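Local coordinates for putative lipoprotein (PDB 4Q1Z), which is of unknown function but is a putative lipoprotein of the DUF4876 family, a two-domain protein with beta sheets and almost no helix, at residues G124-D129 with S199-N204; R128-E133 with Y257-F262. One frame throughout, in Å; residues are numbered along the deposited sequence.

Contacts 1 and 2 lie about 8 Å apart between their centres, on the same side of the chain's centre. Both start from the stretch around Arg128 and Asp129, which leads into strand 131-136 of the large mixed sheet. Along the chain, 124-129 and 128-133 come first, then 199-204, which leaves the neighbouring antiparallel strand 195-199, and last 257-262, a loop between strands 238-245 and 265-269 of the same sheet. A probable backbone hydrogen bond from Gln200 N to Gln130 O, 3.0 Å, joins the two contacts, and Gln200 CG packs on Tyr257 O. One short segment thus ties together loops from different parts of the sheet.

Contact 1 of 2, residues G124-D129 with S199-N204; sequences GVYFRD and SQFAAN
Gln200 and Phe201 pack against Phe127 and Arg128 at the ends of two neighbouring strands inside the large mixed beta sheet, where the loop before strand 131-136 meets the loop that follows its antiparallel neighbour, strand 195-199. The Gln200 amide makes the one direct hydrogen bond. CG is anti to the backbone N (chi1 171°); the chain beyond it is extended. NE2 is 3.0 Å from Phe127 O in a weak, bent hydrogen bond (129° at the hydrogen); its stronger partner is Gln130 OE1. The other amide branch, OE1, lies 3.3 Å from Arg128 CA and also touches CB, while meeting the Phe127 ring at its edge. An alanine in place of Gln200 would probably cost Phe127 O and Gln130 OE1 this N-H donor and open a gap beside Arg128 CA and CB. Phe201 CB packs 3.7 Å from Arg128 O, and its ring edge receives Tyr126 OH, 3.8 Å from CD2, the two side chains crossing at about a right angle. Tyr126 OH is hydrogen-bonded to His205, and Tyr210 meets the Phe201 ring edge-to-face. Between the backbones a water bridges the loops: it hydrogen-bonds to Arg128 O and accepts from Phe201 N at 2.8 Å. Farther out, the Arg128 guanidinium stands nearly perpendicular to the Gln200 amide, with planes 88° apart, and makes a cation-pi contact with Phe232. Within its own segment, Phe127 CE1 sits over the centre of one guanidinium face, 3.7 Å above the plane.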
ATOM      1  N   GLY A 124      13.341 -21.401 -22.196  1.00 58.61           N
ATOM      2  CA  GLY A 124      14.009 -20.591 -21.183  1.00 55.45           C
ATOM      3  C   GLY A 124      13.055 -20.115 -20.103  1.00 57.17           C
ATOM      4  O   GLY A 124      12.003 -20.724 -19.861  1.00 56.73           O
ATOM      5  N   VAL A 125      13.448 -19.029 -19.422  1.00 50.60           N
ATOM      6  CA  VAL A 125      12.665 -18.384 -18.373  1.00 47.83           C
ATOM      7  C   VAL A 125      12.560 -16.902 -18.731  1.00 51.50           C
ATOM      8  O   VAL A 125      13.304 -16.426 -19.594  1.00 53.22           O
ATOM      9  CB  VAL A 125      13.243 -18.624 -16.931  1.00 48.95           C
ATOM     10  CG1 VAL A 125      13.419 -20.113 -16.632  1.00 48.70           C
ATOM     11  CG2 VAL A 125      14.540 -17.844 -16.661  1.00 47.11           C
ATOM     12  N   TYR A 126      11.632 -16.194 -18.097  1.00 46.88           N
ATOM     13  CA  TYR A 126      11.436 -14.752 -18.230  1.00 46.60           C
ATOM     14  C   TYR A 126      11.243 -14.184 -16.823  1.00 50.85           C
ATOM     15  O   TYR A 126      10.229 -14.480 -16.197  1.00 50.88           O
ATOM     16  CB  TYR A 126      10.241 -14.407 -19.153  1.00 48.09           C
ATOM     17  CG  TYR A 126      10.184 -12.943 -19.553  1.00 48.22           C
ATOM     18  CD1 TYR A 126      11.064 -12.423 -20.500  1.00 49.43           C
ATOM     19  CD2 TYR A 126       9.233 -12.082 -19.006  1.00 48.26           C
ATOM     20  CE1 TYR A 126      11.019 -11.079 -20.874  1.00 48.00           C
ATOM     21  CE2 TYR A 126       9.190 -10.729 -19.361  1.00 48.84           C
ATOM     22  CZ  TYR A 126      10.074 -10.238 -20.314  1.00 55.99           C
ATOM     23  OH  TYR A 126      10.035  -8.921 -20.724  1.00 54.24           O
ATOM     24  N   PHE A 127      12.233 -13.440 -16.297  1.00 46.05           N
ATOM     25  CA  PHE A 127      12.126 -12.870 -14.956  1.00 44.91           C
ATOM     26  C   PHE A 127      11.938 -11.333 -15.019  1.00 48.45           C
ATOM     27  O   PHE A 127      12.054 -10.667 -13.979  1.00 45.51           O
ATOM     28  CB  PHE A 127      13.384 -13.240 -14.102  1.00 46.27           C
ATOM     29  CG  PHE A 127      14.713 -12.858 -14.717  1.00 47.67           C
ATOM     30  CD1 PHE A 127      15.056 -11.519 -14.906  1.00 49.38           C
ATOM     31  CD2 PHE A 127      15.587 -13.834 -15.176  1.00 49.82           C
ATOM     32  CE1 PHE A 127      16.245 -11.169 -15.540  1.00 49.88           C
ATOM     33  CE2 PHE A 127      16.771 -13.480 -15.827  1.00 51.83           C
ATOM     34  CZ  PHE A 127      17.095 -12.156 -15.994  1.00 49.53           C
ATOM     35  N   ARG A 128      11.692 -10.760 -16.229  1.00 47.31           N
ATOM     36  CA  ARG A 128      11.619  -9.283 -16.357  1.00 46.73           C
ATOM     37  C   ARG A 128      10.193  -8.713 -16.299  1.00 52.62           C
ATOM     38  O   ARG A 128      10.030  -7.496 -16.406  1.00 51.70           O
ATOM     39  CB  ARG A 128      12.315  -8.791 -17.619  1.00 42.89           C
ATOM     40  CG  ARG A 128      13.565  -9.560 -17.956  1.00 44.11           C
ATOM     41  CD  ARG A 128      14.250  -9.070 -19.203  1.00 45.20           C
ATOM     42  NE  ARG A 128      15.563  -9.706 -19.324  1.00 48.92           N
ATOM     43  CZ  ARG A 128      16.655  -9.249 -18.729  1.00 58.65           C
ATOM     44  NH1 ARG A 128      16.619  -8.111 -18.050  1.00 46.02           N
ATOM     45  NH2 ARG A 128      17.802  -9.907 -18.837  1.00 45.42           N
ATOM     46  N   ASP A 129       9.178  -9.567 -16.068  1.00 50.54           N
ATOM     47  CA  ASP A 129       7.783  -9.119 -15.985  1.00 50.54           C
ATOM     48  C   ASP A 129       7.381  -8.640 -14.541  1.00 53.51           C
ATOM     49  O   ASP A 129       6.240  -8.221 -14.344  1.00 53.55           O
ATOM     50  CB  ASP A 129       6.816 -10.204 -16.519  1.00 51.75           C
ATOM     51  CG  ASP A 129       7.031 -11.619 -16.008  1.00 53.98           C
ATOM     52  OD1 ASP A 129       7.857 -11.805 -15.072  1.00 53.38           O
ATOM     53  OD2 ASP A 129       6.311 -12.530 -16.473  1.00 52.38           O
ATOM     54  N   SER A 199       7.353  -1.205 -12.438  1.00 44.98           N
ATOM     55  CA  SER A 199       7.816  -2.412 -13.116  1.00 44.53           C
ATOM     56  C   SER A 199       9.330  -2.476 -13.089  1.00 48.34           C
ATOM     57  O   SER A 199       9.980  -1.435 -13.046  1.00 48.64           O
ATOM     58  CB  SER A 199       7.333  -2.426 -14.561  1.00 47.86           C
ATOM     59  OG  SER A 199       6.035  -2.978 -14.701  1.00 52.86           O
ATOM     60  N   GLN A 200       9.901  -3.683 -13.111  1.00 45.23           N
ATOM     61  CA  GLN A 200      11.352  -3.867 -13.224  1.00 45.06           C
ATOM     62  C   GLN A 200      11.769  -3.303 -14.594  1.00 50.57           C
ATOM     63  O   GLN A 200      12.710  -2.522 -14.690  1.00 50.46           O
ATOM     64  CB  GLN A 200      11.719  -5.367 -13.096  1.00 45.54           C
ATOM     65  CG  GLN A 200      13.167  -5.670 -13.415  1.00 50.82           C
ATOM     66  CD  GLN A 200      13.418  -7.091 -13.855  1.00 65.51           C
ATOM     67  OE1 GLN A 200      13.881  -7.332 -14.973  1.00 66.66           O
ATOM     68  NE2 GLN A 200      13.214  -8.058 -12.967  1.00 51.94           N
ATOM     69  N   PHE A 201      11.000  -3.680 -15.639  1.00 47.67           N
ATOM     70  CA  PHE A 201      11.163  -3.328 -17.045  1.00 48.05           C
ATOM     71  C   PHE A 201       9.784  -3.012 -17.585  1.00 53.39           C
ATOM     72  O   PHE A 201       9.006  -3.925 -17.846  1.00 54.19           O
ATOM     73  CB  PHE A 201      11.843  -4.513 -17.775  1.00 49.91           C
ATOM     74  CG  PHE A 201      11.971  -4.463 -19.284  1.00 52.15           C
ATOM     75  CD1 PHE A 201      12.486  -3.340 -19.916  1.00 54.85           C
ATOM     76  CD2 PHE A 201      11.671  -5.579 -20.058  1.00 54.72           C
ATOM     77  CE1 PHE A 201      12.615  -3.306 -21.306  1.00 57.81           C
ATOM     78  CE2 PHE A 201      11.812  -5.550 -21.440  1.00 58.81           C
ATOM     79  CZ  PHE A 201      12.306  -4.424 -22.055  1.00 58.04           C
ATOM     80  N   ALA A 202       9.427  -1.726 -17.657  1.00 51.16           N
ATOM     81  CA  ALA A 202       8.064  -1.344 -18.061  1.00 51.15           C
ATOM     82  C   ALA A 202       7.850  -1.453 -19.586  1.00 55.22           C
ATOM     83  O   ALA A 202       7.694  -0.440 -20.264  1.00 55.75           O
ATOM     84  CB  ALA A 202       7.731   0.052 -17.557  1.00 51.09           C
ATOM     85  N   ALA A 203       7.777  -2.698 -20.103  1.00 50.80           N
ATOM     86  CA  ALA A 203       7.569  -2.956 -21.527  1.00 52.45           C
ATOM     87  C   ALA A 203       6.461  -3.982 -21.796  1.00 58.22           C
ATOM     88  O   ALA A 203       5.992  -4.659 -20.875  1.00 57.43           O
ATOM     89  CB  ALA A 203       8.869  -3.438 -22.163  1.00 53.25           C
ATOM     90  N   ASN A 204       6.069  -4.121 -23.077  1.00 56.60           N
ATOM     91  CA  ASN A 204       5.102  -5.137 -23.462  1.00 57.00           C
ATOM     92  C   ASN A 204       5.782  -6.505 -23.475  1.00 61.96           C
ATOM     93  O   ASN A 204       6.357  -6.922 -24.481  1.00 63.54           O
ATOM     94  CB  ASN A 204       4.440  -4.843 -24.797  1.00 54.20           C
ATOM     95  CG  ASN A 204       3.312  -5.805 -25.061  1.00 64.54           C
ATOM     96  OD1 ASN A 204       2.974  -6.655 -24.210  1.00 53.74           O
ATOM     97  ND2 ASN A 204       2.701  -5.687 -26.233  1.00 52.09           N
TER
HETATM   98  O   HOH W   1       8.863  -5.466 -15.189  1.00 50.71           O
HETATM   99  O   HOH W   2       5.771  -5.181 -16.002  1.00 54.38           O

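Contact 2 of 2, residues R128-E133 with Y257-F262; sequences RDQFYE and YLTSVF
Gln130, just ahead of strand 131-136 of the large mixed beta sheet, pairs its carboxamide with the backbone of Thr259 and grips the loop before strand 265-269 with two hydrogen bonds. Thr259 N approaches OE1 in the carbonyl plane, on a lone pair, at 3.2 Å. NE2 in turn donates to Thr259 O at 3.0 Å in a fairly straight bond (161° at the hydrogen). The acceptor stays close to the plane of the Gln130 amide, yet NE2 itself stands well above the carbonyl plane of Thr259. These paired bonds limit rotation of the amide, and Leu258 CD1, whose side chain crosses that of Gln130 at about a right angle, lies against it, 3.6 Å from NE2. NE2 has a further partner in Tyr115 O. Two residues on, Tyr132 carries CG anti to its carbonyl carbon (chi1 -46°) and meets Thr259 tip to tip. Thr259 OG1 lies in the plane of the tyrosine ring and donates to OH at 2.7 Å, while CG2 packs against the same oxygen. The touching parts run 102° apart, and the join is made by the Gln130 and Tyr132 side chains. Gln130 OE1 and Tyr257 O, two acceptors 3.5 Å apart, are bridged by a water that donates to both. The same water, near the plane of the Tyr132 ring, lies 2.8 Å from Tyr132 OH.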
ATOM      1  N   ARG A 128      11.692 -10.760 -16.229  1.00 47.31           N
ATOM      2  CA  ARG A 128      11.619  -9.283 -16.357  1.00 46.73           C
ATOM      3  C   ARG A 128      10.193  -8.713 -16.299  1.00 52.62           C
ATOM      4  O   ARG A 128      10.030  -7.496 -16.406  1.00 51.70           O
ATOM      5  CB  ARG A 128      12.315  -8.791 -17.619  1.00 42.89           C
ATOM      6  CG  ARG A 128      13.565  -9.560 -17.956  1.00 44.11           C
ATOM      7  CD  ARG A 128      14.250  -9.070 -19.203  1.00 45.20           C
ATOM      8  NE  ARG A 128      15.563  -9.706 -19.324  1.00 48.92           N
ATOM      9  CZ  ARG A 128      16.655  -9.249 -18.729  1.00 58.65           C
ATOM     10  NH1 ARG A 128      16.619  -8.111 -18.050  1.00 46.02           N
ATOM     11  NH2 ARG A 128      17.802  -9.907 -18.837  1.00 45.42           N
ATOM     12  N   ASP A 129       9.178  -9.567 -16.068  1.00 50.54           N
ATOM     13  CA  ASP A 129       7.783  -9.119 -15.985  1.00 50.54           C
ATOM     14  C   ASP A 129       7.381  -8.640 -14.541  1.00 53.51           C
ATOM     15  O   ASP A 129       6.240  -8.221 -14.344  1.00 53.55           O
ATOM     16  CB  ASP A 129       6.816 -10.204 -16.519  1.00 51.75           C
ATOM     17  CG  ASP A 129       7.031 -11.619 -16.008  1.00 53.98           C
ATOM     18  OD1 ASP A 129       7.857 -11.805 -15.072  1.00 53.38           O
ATOM     19  OD2 ASP A 129       6.311 -12.530 -16.473  1.00 52.38           O
ATOM     20  N   GLN A 130       8.329  -8.649 -13.576  1.00 48.79           N
ATOM     21  CA  GLN A 130       8.119  -8.227 -12.180  1.00 47.35           C
ATOM     22  C   GLN A 130       7.479  -6.825 -12.066  1.00 50.31           C
ATOM     23  O   GLN A 130       7.900  -5.902 -12.764  1.00 51.49           O
ATOM     24  CB  GLN A 130       9.451  -8.217 -11.394  1.00 46.88           C
ATOM     25  CG  GLN A 130      10.087  -9.584 -11.196  1.00 47.27           C
ATOM     26  CD  GLN A 130      11.243  -9.565 -10.206  1.00 56.16           C
ATOM     27  OE1 GLN A 130      12.088  -8.655 -10.181  1.00 44.31           O
ATOM     28  NE2 GLN A 130      11.336 -10.613  -9.399  1.00 42.49           N
ATOM     29  N   PHE A 131       6.482  -6.669 -11.189  1.00 43.39           N
ATOM     30  CA  PHE A 131       5.824  -5.389 -10.937  1.00 42.25           C
ATOM     31  C   PHE A 131       5.235  -5.358  -9.510  1.00 47.34           C
ATOM     32  O   PHE A 131       4.987  -6.402  -8.896  1.00 46.76           O
ATOM     33  CB  PHE A 131       4.761  -5.033 -12.010  1.00 45.07           C
ATOM     34  CG  PHE A 131       3.405  -5.688 -11.861  1.00 47.01           C
ATOM     35  CD1 PHE A 131       2.399  -5.082 -11.110  1.00 50.28           C
ATOM     36  CD2 PHE A 131       3.139  -6.920 -12.456  1.00 48.16           C
ATOM     37  CE1 PHE A 131       1.141  -5.688 -10.971  1.00 51.15           C
ATOM     38  CE2 PHE A 131       1.879  -7.518 -12.329  1.00 51.30           C
ATOM     39  CZ  PHE A 131       0.884  -6.887 -11.600  1.00 50.24           C
ATOM     40  N   TYR A 132       5.027  -4.127  -9.007  1.00 45.25           N
ATOM     41  CA  TYR A 132       4.557  -3.728  -7.676  1.00 44.40           C
ATOM     42  C   TYR A 132       3.527  -2.654  -7.855  1.00 48.40           C
ATOM     43  O   TYR A 132       3.839  -1.619  -8.435  1.00 48.23           O
ATOM     44  CB  TYR A 132       5.751  -3.172  -6.831  1.00 44.29           C
ATOM     45  CG  TYR A 132       6.991  -4.037  -6.900  1.00 43.58           C
ATOM     46  CD1 TYR A 132       7.952  -3.837  -7.891  1.00 44.49           C
ATOM     47  CD2 TYR A 132       7.162  -5.110  -6.031  1.00 43.63           C
ATOM     48  CE1 TYR A 132       9.056  -4.673  -8.005  1.00 43.06           C
ATOM     49  CE2 TYR A 132       8.258  -5.960  -6.144  1.00 44.62           C
ATOM     50  CZ  TYR A 132       9.215  -5.725  -7.120  1.00 50.55           C
ATOM     51  OH  TYR A 132      10.323  -6.534  -7.213  1.00 51.73           O
ATOM     52  N   GLU A 133       2.292  -2.912  -7.437  1.00 45.12           N
ATOM     53  CA  GLU A 133       1.213  -1.947  -7.567  1.00 44.35           C
ATOM     54  C   GLU A 133       0.860  -1.429  -6.176  1.00 49.45           C
ATOM     55  O   GLU A 133       0.520  -2.198  -5.292  1.00 49.49           O
ATOM     56  CB  GLU A 133       0.021  -2.543  -8.305  1.00 45.37           C
ATOM     57  CG  GLU A 133      -1.131  -1.576  -8.486  1.00 54.46           C
ATOM     58  CD  GLU A 133      -2.288  -2.065  -9.338  1.00 75.27           C
ATOM     59  OE1 GLU A 133      -2.079  -2.965 -10.184  1.00 54.56           O
ATOM     60  OE2 GLU A 133      -3.412  -1.547  -9.149  1.00 73.83           O
ATOM     61  N   TYR A 257      16.927  -4.948 -11.802  1.00 45.79           N
ATOM     62  CA  TYR A 257      16.531  -4.978 -10.423  1.00 43.93           C
ATOM     63  C   TYR A 257      15.650  -6.190 -10.317  1.00 50.47           C
ATOM     64  O   TYR A 257      14.421  -6.128 -10.467  1.00 51.28           O
ATOM     65  CB  TYR A 257      15.861  -3.656  -9.990  1.00 44.88           C
ATOM     66  CG  TYR A 257      15.441  -3.655  -8.531  1.00 45.75           C
ATOM     67  CD1 TYR A 257      16.314  -4.090  -7.531  1.00 47.61           C
ATOM     68  CD2 TYR A 257      14.170  -3.234  -8.152  1.00 45.59           C
ATOM     69  CE1 TYR A 257      15.920  -4.135  -6.197  1.00 47.96           C
ATOM     70  CE2 TYR A 257      13.778  -3.238  -6.816  1.00 46.74           C
ATOM     71  CZ  TYR A 257      14.657  -3.695  -5.842  1.00 54.74           C
ATOM     72  OH  TYR A 257      14.286  -3.714  -4.529  1.00 53.87           O
ATOM     73  N   LEU A 258      16.306  -7.340 -10.144  1.00 47.36           N
ATOM     74  CA  LEU A 258      15.599  -8.600 -10.021  1.00 45.37           C
ATOM     75  C   LEU A 258      15.531  -8.971  -8.561  1.00 49.56           C
ATOM     76  O   LEU A 258      16.543  -9.353  -7.978  1.00 52.39           O
ATOM     77  CB  LEU A 258      16.257  -9.716 -10.879  1.00 44.74           C
ATOM     78  CG  LEU A 258      15.703 -11.139 -10.724  1.00 47.92           C
ATOM     79  CD1 LEU A 258      14.291 -11.272 -11.279  1.00 48.23           C
ATOM     80  CD2 LEU A 258      16.612 -12.134 -11.341  1.00 47.74           C
ATOM     81  N   THR A 259      14.341  -8.849  -7.962  1.00 44.61           N
ATOM     82  CA  THR A 259      14.094  -9.304  -6.595  1.00 42.83           C
ATOM     83  C   THR A 259      13.917 -10.867  -6.678  1.00 46.69           C
ATOM     84  O   THR A 259      13.703 -11.405  -7.758  1.00 46.12           O
ATOM     85  CB  THR A 259      12.945  -8.509  -5.934  1.00 45.45           C
ATOM     86  OG1 THR A 259      11.692  -8.737  -6.581  1.00 47.78           O
ATOM     87  CG2 THR A 259      13.231  -7.019  -5.876  1.00 37.69           C
ATOM     88  N   SER A 260      14.096 -11.589  -5.566  1.00 44.13           N
ATOM     89  CA  SER A 260      13.998 -13.058  -5.510  1.00 43.34           C
ATOM     90  C   SER A 260      12.724 -13.608  -6.188  1.00 48.88           C
ATOM     91  O   SER A 260      11.605 -13.222  -5.820  1.00 49.74           O
ATOM     92  CB  SER A 260      14.048 -13.532  -4.059  1.00 43.60           C
ATOM     93  OG  SER A 260      14.452 -14.885  -3.970  1.00 49.92           O
ATOM     94  N   VAL A 261      12.909 -14.509  -7.184  1.00 44.84           N
ATOM     95  CA  VAL A 261      11.811 -15.190  -7.889  1.00 44.04           C
ATOM     96  C   VAL A 261      11.159 -16.214  -6.891  1.00 49.16           C
ATOM     97  O   VAL A 261      10.067 -16.730  -7.148  1.00 50.67           O
ATOM     98  CB  VAL A 261      12.233 -15.822  -9.255  1.00 47.85           C
ATOM     99  CG1 VAL A 261      12.753 -14.756 -10.232  1.00 46.89           C
ATOM    100  CG2 VAL A 261      13.256 -16.945  -9.081  1.00 47.54           C
ATOM    101  N   PHE A 262      11.804 -16.438  -5.718  1.00 43.58           N
ATOM    102  CA  PHE A 262      11.264 -17.256  -4.631  1.00 42.68           C
ATOM    103  C   PHE A 262      10.439 -16.436  -3.642  1.00 45.91           C
ATOM    104  O   PHE A 262       9.998 -16.979  -2.654  1.00 47.86           O
ATOM    105  CB  PHE A 262      12.394 -17.904  -3.841  1.00 44.85           C
ATOM    106  CG  PHE A 262      13.175 -18.959  -4.563  1.00 47.67           C
ATOM    107  CD1 PHE A 262      12.638 -20.225  -4.770  1.00 51.79           C
ATOM    108  CD2 PHE A 262      14.470 -18.707  -5.000  1.00 49.71           C
ATOM    109  CE1 PHE A 262      13.374 -21.218  -5.431  1.00 53.83           C
ATOM    110  CE2 PHE A 262      15.215 -19.702  -5.647  1.00 53.81           C
ATOM    111  CZ  PHE A 262      14.663 -20.953  -5.855  1.00 53.03           C
TER
HETATM  112  O   HOH W   3      11.944  -6.031  -9.388  1.00 49.33           O